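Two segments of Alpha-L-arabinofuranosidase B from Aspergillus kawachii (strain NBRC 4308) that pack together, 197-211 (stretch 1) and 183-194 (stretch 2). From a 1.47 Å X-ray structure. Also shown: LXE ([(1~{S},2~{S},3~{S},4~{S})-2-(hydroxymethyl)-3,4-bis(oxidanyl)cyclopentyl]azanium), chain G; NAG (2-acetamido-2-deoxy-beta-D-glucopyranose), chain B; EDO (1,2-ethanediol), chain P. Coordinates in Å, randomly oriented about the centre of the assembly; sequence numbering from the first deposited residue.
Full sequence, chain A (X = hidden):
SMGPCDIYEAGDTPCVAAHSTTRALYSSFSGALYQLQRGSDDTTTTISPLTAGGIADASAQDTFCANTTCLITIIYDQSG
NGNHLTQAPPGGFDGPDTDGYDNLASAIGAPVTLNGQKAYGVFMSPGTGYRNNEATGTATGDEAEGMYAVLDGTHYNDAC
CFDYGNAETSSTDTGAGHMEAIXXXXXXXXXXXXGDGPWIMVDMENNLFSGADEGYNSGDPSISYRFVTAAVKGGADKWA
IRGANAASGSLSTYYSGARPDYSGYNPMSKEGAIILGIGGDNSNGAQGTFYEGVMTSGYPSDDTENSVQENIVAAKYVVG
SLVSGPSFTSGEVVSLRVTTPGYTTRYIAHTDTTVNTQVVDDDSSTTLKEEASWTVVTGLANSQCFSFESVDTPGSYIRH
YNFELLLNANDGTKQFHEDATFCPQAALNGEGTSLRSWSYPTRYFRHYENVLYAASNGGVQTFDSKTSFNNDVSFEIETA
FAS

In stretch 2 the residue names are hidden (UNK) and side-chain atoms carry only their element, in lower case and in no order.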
# COMPACT_ATOMS: atom_id res chain seq x y z
N GLY A 197 -18.28 -1.10 5.81
CA GLY A 197 -16.84 -1.33 5.92
C GLY A 197 -16.05 -0.13 5.44
O GLY A 197 -16.58 0.94 5.12
N PRO A 198 -14.71 -0.18 5.49
CA PRO A 198 -13.99 -1.35 6.00
C PRO A 198 -14.03 -1.43 7.51
O PRO A 198 -14.49 -0.51 8.17
CB PRO A 198 -12.57 -1.07 5.51
CG PRO A 198 -12.46 0.46 5.64
CD PRO A 198 -13.83 0.96 5.24
N TRP A 199 -13.53 -2.53 8.08
CA TRP A 199 -13.53 -2.81 9.52
C TRP A 199 -12.10 -3.16 9.92
O TRP A 199 -11.41 -3.87 9.17
CB TRP A 199 -14.45 -3.95 9.92
CG TRP A 199 -15.86 -3.71 9.43
CD1 TRP A 199 -16.77 -2.91 10.01
CD2 TRP A 199 -16.47 -4.29 8.27
NE1 TRP A 199 -17.92 -2.91 9.24
CE2 TRP A 199 -17.78 -3.76 8.20
CE3 TRP A 199 -16.06 -5.18 7.27
CZ2 TRP A 199 -18.64 -4.10 7.15
CZ3 TRP A 199 -16.91 -5.53 6.25
CH2 TRP A 199 -18.19 -4.96 6.18
N ILE A 200 -11.75 -2.78 11.13
CA ILE A 200 -10.59 -3.37 11.83
C ILE A 200 -11.07 -4.66 12.44
O ILE A 200 -12.04 -4.64 13.21
CB ILE A 200 -10.02 -2.47 12.93
CG1 ILE A 200 -9.58 -1.12 12.35
CG2 ILE A 200 -8.92 -3.21 13.64
CD1 ILE A 200 -9.38 -0.08 13.41
N MET A 201 -10.41 -5.75 12.10
CA MET A 201 -10.74 -7.04 12.74
C MET A 201 -9.43 -7.69 13.18
O MET A 201 -8.34 -7.14 12.92
CB MET A 201 -11.49 -7.93 11.76
CG MET A 201 -12.79 -7.29 11.36
SD MET A 201 -13.94 -8.40 10.44
CE MET A 201 -13.35 -8.13 8.80
N VAL A 202 -9.54 -8.84 13.81
CA VAL A 202 -8.34 -9.58 14.25
C VAL A 202 -8.35 -10.92 13.52
O VAL A 202 -9.31 -11.68 13.66
CB VAL A 202 -8.23 -9.75 15.76
CG1 VAL A 202 -7.04 -10.59 16.16
CG2 VAL A 202 -8.18 -8.38 16.42
N ASP A 203 -7.27 -11.17 12.82
CA ASP A 203 -7.06 -12.45 12.11
C ASP A 203 -6.46 -13.39 13.13
O ASP A 203 -5.31 -13.21 13.57
CB ASP A 203 -6.19 -12.25 10.87
CG ASP A 203 -6.15 -13.43 9.93
OD1 ASP A 203 -6.66 -14.51 10.38
OD2 ASP A 203 -5.69 -13.21 8.76
N MET A 204 -7.23 -14.45 13.46
CA MET A 204 -6.76 -15.50 14.40
C MET A 204 -6.59 -16.83 13.66
O MET A 204 -6.36 -17.82 14.35
CB MET A 204 -7.74 -15.64 15.57
CG MET A 204 -7.82 -14.40 16.42
SD MET A 204 -8.70 -14.70 17.99
CE MET A 204 -9.10 -13.02 18.45
N GLU A 205 -6.62 -16.78 12.34
CA GLU A 205 -6.53 -17.92 11.39
C GLU A 205 -7.89 -18.65 11.33
O GLU A 205 -8.46 -19.00 12.39
CB GLU A 205 -5.37 -18.85 11.73
CG GLU A 205 -5.12 -19.94 10.69
CD GLU A 205 -4.79 -19.47 9.29
OE1 GLU A 205 -3.68 -19.62 8.80
OE2 GLU A 205 -5.75 -18.81 8.53
N ASN A 206 -8.32 -18.86 10.10
CA ASN A 206 -9.63 -19.42 9.71
C ASN A 206 -10.73 -18.58 10.32
O ASN A 206 -11.86 -19.05 10.53
CB ASN A 206 -9.74 -20.89 10.13
CG ASN A 206 -8.58 -21.73 9.62
OD1 ASN A 206 -8.11 -22.60 10.34
ND2 ASN A 206 -8.11 -21.49 8.41
N ASN A 207 -10.47 -17.29 10.50
CA ASN A 207 -11.47 -16.34 11.02
C ASN A 207 -10.79 -14.96 11.08
O ASN A 207 -9.76 -14.87 11.70
CB ASN A 207 -12.02 -16.70 12.39
CG ASN A 207 -13.41 -17.34 12.35
OD1 ASN A 207 -14.32 -16.89 11.64
ND2 ASN A 207 -13.52 -18.50 13.01
N LEU A 208 -11.50 -13.97 10.56
CA LEU A 208 -11.32 -12.54 10.93
C LEU A 208 -12.44 -12.26 11.90
O LEU A 208 -13.62 -12.53 11.55
CB LEU A 208 -11.42 -11.69 9.69
CG LEU A 208 -10.48 -12.00 8.53
CD1 LEU A 208 -10.73 -11.04 7.38
CD2 LEU A 208 -9.04 -11.95 8.95
N PHE A 209 -12.12 -11.83 13.08
CA PHE A 209 -13.09 -11.54 14.14
C PHE A 209 -13.28 -10.04 14.30
O PHE A 209 -12.34 -9.29 14.55
CB PHE A 209 -12.65 -12.16 15.46
CG PHE A 209 -12.81 -13.66 15.51
CD1 PHE A 209 -14.08 -14.21 15.60
CD2 PHE A 209 -11.73 -14.51 15.55
CE1 PHE A 209 -14.26 -15.58 15.70
CE2 PHE A 209 -11.90 -15.87 15.69
CZ PHE A 209 -13.16 -16.41 15.72
N SER A 210 -14.54 -9.64 14.28
CA SER A 210 -14.98 -8.26 14.59
C SER A 210 -15.46 -8.16 16.03
O SER A 210 -15.86 -7.08 16.50
CB SER A 210 -16.04 -7.82 13.63
OG SER A 210 -17.14 -8.75 13.67
N GLY A 211 -15.34 -9.23 16.80
CA GLY A 211 -15.68 -9.31 18.23
C GLY A 211 -15.81 -10.76 18.65
O GLY A 211 -15.33 -11.63 17.93
N UNK A 183 -6.29 -6.81 10.96
CA UNK A 183 -6.82 -6.85 9.60
C UNK A 183 -7.57 -5.53 9.33
O UNK A 183 -8.29 -5.05 10.21
c UNK A 183 -10.50 -7.14 6.89
c UNK A 183 -8.77 -8.33 5.77
c UNK A 183 -9.82 -7.29 8.09
o UNK A 183 -10.62 -7.48 4.52
c UNK A 183 -8.59 -7.93 8.15
c UNK A 183 -9.99 -7.67 5.73
c UNK A 183 -7.80 -8.02 9.43
c UNK A 183 -8.11 -8.47 6.97
N UNK A 184 -7.42 -4.99 8.14
CA UNK A 184 -8.25 -3.84 7.69
C UNK A 184 -8.75 -4.10 6.28
O UNK A 184 -7.93 -4.27 5.37
c UNK A 184 -8.30 -1.31 7.31
c UNK A 184 -7.49 -2.52 7.75
c UNK A 184 -9.51 -1.04 8.18
c UNK A 184 -7.41 -0.08 7.28
N UNK A 185 -10.08 -4.07 6.09
CA UNK A 185 -10.67 -4.28 4.78
C UNK A 185 -12.16 -4.58 4.93
O UNK A 185 -12.68 -4.49 6.02
N UNK A 186 -12.80 -4.90 3.80
CA UNK A 186 -14.26 -5.17 3.91
C UNK A 186 -14.54 -6.59 3.48
O UNK A 186 -15.62 -6.82 2.95
c UNK A 186 -15.11 -4.16 3.15
o UNK A 186 -14.05 -4.32 1.00
n UNK A 186 -16.31 -4.28 1.05
c UNK A 186 -15.09 -4.26 1.65
N UNK A 187 -13.62 -7.50 3.73
CA UNK A 187 -13.96 -8.94 3.70
C UNK A 187 -15.22 -9.17 4.52
O UNK A 187 -15.30 -8.74 5.69
o UNK A 187 -13.24 -11.14 4.26
c UNK A 187 -12.82 -9.76 4.24
N UNK A 188 -16.16 -10.01 4.03
CA UNK A 188 -17.25 -10.54 4.89
C UNK A 188 -17.30 -12.07 4.81
O UNK A 188 -18.34 -12.64 5.24
c UNK A 188 -18.61 -9.94 4.49
c UNK A 188 -18.61 -8.42 4.53
o UNK A 188 -18.85 -10.35 3.16
N UNK A 189 -16.20 -12.69 4.42
CA UNK A 189 -16.08 -14.17 4.37
C UNK A 189 -16.21 -14.76 5.76
O UNK A 189 -16.84 -15.83 5.93
o UNK A 189 -14.76 -13.97 2.40
c UNK A 189 -14.76 -14.56 3.69
c UNK A 189 -14.54 -16.05 3.65
N UNK A 190 -15.64 -14.11 6.75
CA UNK A 190 -15.70 -14.52 8.16
C UNK A 190 -16.46 -13.46 8.96
O UNK A 190 -17.70 -13.44 8.97
c UNK A 190 -13.48 -15.77 7.83
c UNK A 190 -13.48 -17.14 8.00
c UNK A 190 -11.13 -14.42 5.13
c UNK A 190 -11.10 -16.84 5.29
n UNK A 190 -12.63 -17.72 7.10
c UNK A 190 -12.53 -15.51 6.78
c UNK A 190 -12.04 -16.75 6.32
c UNK A 190 -12.08 -14.33 6.13
c UNK A 190 -10.66 -15.67 4.71
c UNK A 190 -14.25 -14.77 8.63
N UNK A 191 -15.76 -12.55 9.59
CA UNK A 191 -16.37 -11.53 10.42
C UNK A 191 -16.64 -10.27 9.62
O UNK A 191 -16.02 -10.07 8.60
N UNK A 192 -17.43 -9.40 10.24
CA UNK A 192 -17.68 -8.04 9.73
C UNK A 192 -18.43 -7.27 10.80
O UNK A 192 -18.87 -7.80 11.87
o UNK A 192 -23.39 -10.70 8.69
c UNK A 192 -20.83 -8.09 8.72
c UNK A 192 -19.77 -10.15 8.18
c UNK A 192 -19.68 -8.78 8.39
c UNK A 192 -22.07 -8.73 8.79
c UNK A 192 -18.33 -8.08 8.35
c UNK A 192 -21.01 -10.81 8.27
c UNK A 192 -22.16 -10.09 8.56
N UNK A 193 -18.43 -5.94 10.64
CA UNK A 193 -19.02 -5.03 11.61
C UNK A 193 -20.25 -4.32 11.02
O UNK A 193 -20.80 -4.79 9.98
N UNK A 194 -20.60 -3.22 11.67
CA UNK A 194 -21.73 -2.34 11.28
C UNK A 194 -21.41 -1.62 9.97
O UNK A 194 -20.22 -1.31 9.64
c UNK A 194 -22.04 -1.39 12.40
C1' LXE G . -5.54 -18.53 7.18
C2' LXE G . -4.70 -17.32 6.80
O2' LXE G . -3.42 -17.39 7.33
C3' LXE G . -5.51 -16.23 7.36
O3' LXE G . -4.97 -14.93 6.89
C4' LXE G . -6.85 -16.52 6.72
C5' LXE G . -8.02 -15.93 7.50
O5' LXE G . -8.05 -16.28 8.87
C6' LXE G . -6.89 -18.10 6.66
N1' LXE G . -7.09 -18.44 5.23
C1 NAG B . -16.41 -4.29 -0.42
C2 NAG B . -17.60 -5.22 -0.79
C3 NAG B . -17.89 -5.12 -2.29
C4 NAG B . -18.14 -3.68 -2.69
C5 NAG B . -16.91 -2.87 -2.18
C6 NAG B . -17.02 -1.42 -2.54
C7 NAG B . -18.08 -7.34 0.37
C8 NAG B . -17.57 -8.70 0.57
N2 NAG B . -17.33 -6.60 -0.45
O3 NAG B . -19.11 -5.93 -2.47
O4 NAG B . -18.10 -3.51 -4.11
O5 NAG B . -16.82 -2.94 -0.77
O6 NAG B . -18.20 -0.83 -2.02
O7 NAG B . -19.08 -6.92 0.99
C1 EDO P . -19.70 -5.76 19.68
O1 EDO P . -20.90 -6.19 19.01
C2 EDO P . -18.42 -6.55 19.61
O2 EDO P . -17.21 -6.05 18.85
O HOH W 1 -10.73 -20.54 6.35

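Position 183 has one carbon, then a ring of six carbons bearing one oxygen. The ring lies with one face under Leu 208, whose CD1 is 3.6 Å from the ring centroid. This is Tyr 183. Its N donates to Met 201 O at 2.9 Å, and Met 201 N returns a bond to Tyr 183 O at 2.9 Å. Met 201 CE packs 3.6 Å from Tyr 183 CE2.

Position 184 has four carbons, forked at the second. They meet Pro 198 and Ile 200 on the side of the sheet where Ile 200 points. This is Leu 184. Its CD1 is 4.1 Å from Pro 198 CB and 4.2 Å from Ile 200 CG1.

Position 185 has no side-chain atoms. It is Gly 185. Trp 199 N donates to Gly 185 O at 3.0 Å, while the bond from Gly 185 N to Trp 199 O is weak at 3.4 Å. A CB here would clash with Tyr 183 OH.

Position 186 has two carbons, the second carrying one oxygen and one nitrogen. That nitrogen is bonded to C1 of NAG, which marks an amide that carries a glycan. The first carbon lies near Trp 199. This is Asn 186. Its CB is 3.8 Å from Trp 199 CZ3, but the end of the side chain leads away from stretch 1.

Position 187 has one carbon and one oxygen. The carbon lies near Leu 208. This is Ser 187. Its CB is 4.0 Å from Leu 208 CD1, and its N donates to Tyr 183 OH at 3.1 Å.

Position 188 has one carbon carrying an oxygen and a carbon. The outer carbon lies against Trp 199. This is Thr 188. Its CG2 is 3.8 Å from Trp 199 CZ3.

Position 189 has the same fork but touches nothing on stretch 1. It is Thr 189.

Position 190 has one carbon, then fused five- and six-membered rings holding eight carbons and one nitrogen. The rings lie against Asn 207 and Leu 208. This is Trp 190. Asn 207 CA lies over one ring face, and Leu 208 CG is 3.7 Å from Trp 190 CE3.

Position 191 has no side-chain atoms. It is Gly 191. A CB would clash with Leu 208 O. Its own O is 3.2 Å from Met 201 SD.

Position 192 has one carbon, then a six-carbon ring bearing one oxygen. The first carbon lies over one face of the Trp 199 ring. This is Tyr 192. Its CB sits over the six-membered part of that ring, and its O accepts from Ser 210 OG at 2.7 Å.

Position 193 has no side-chain atoms. It is Gly 193. Its CA lies over the five-membered ring of Trp 199, and a CB would clash with Trp 199 CD1.

Position 194 has one carbon, pointing away. It is Ala 194. Its O accepts from Trp 199 NE1 at 2.8 Å.

The contact starts as an antiparallel strand pairing. Beyond it, stretch 2 loops around the side chains of Trp 199, Met 201 and Leu 208. Glycines let its backbone come close, and Trp 199 adds the bond from its indole nitrogen.

Stretch 2 183-194: YLGNSTTWGYGA
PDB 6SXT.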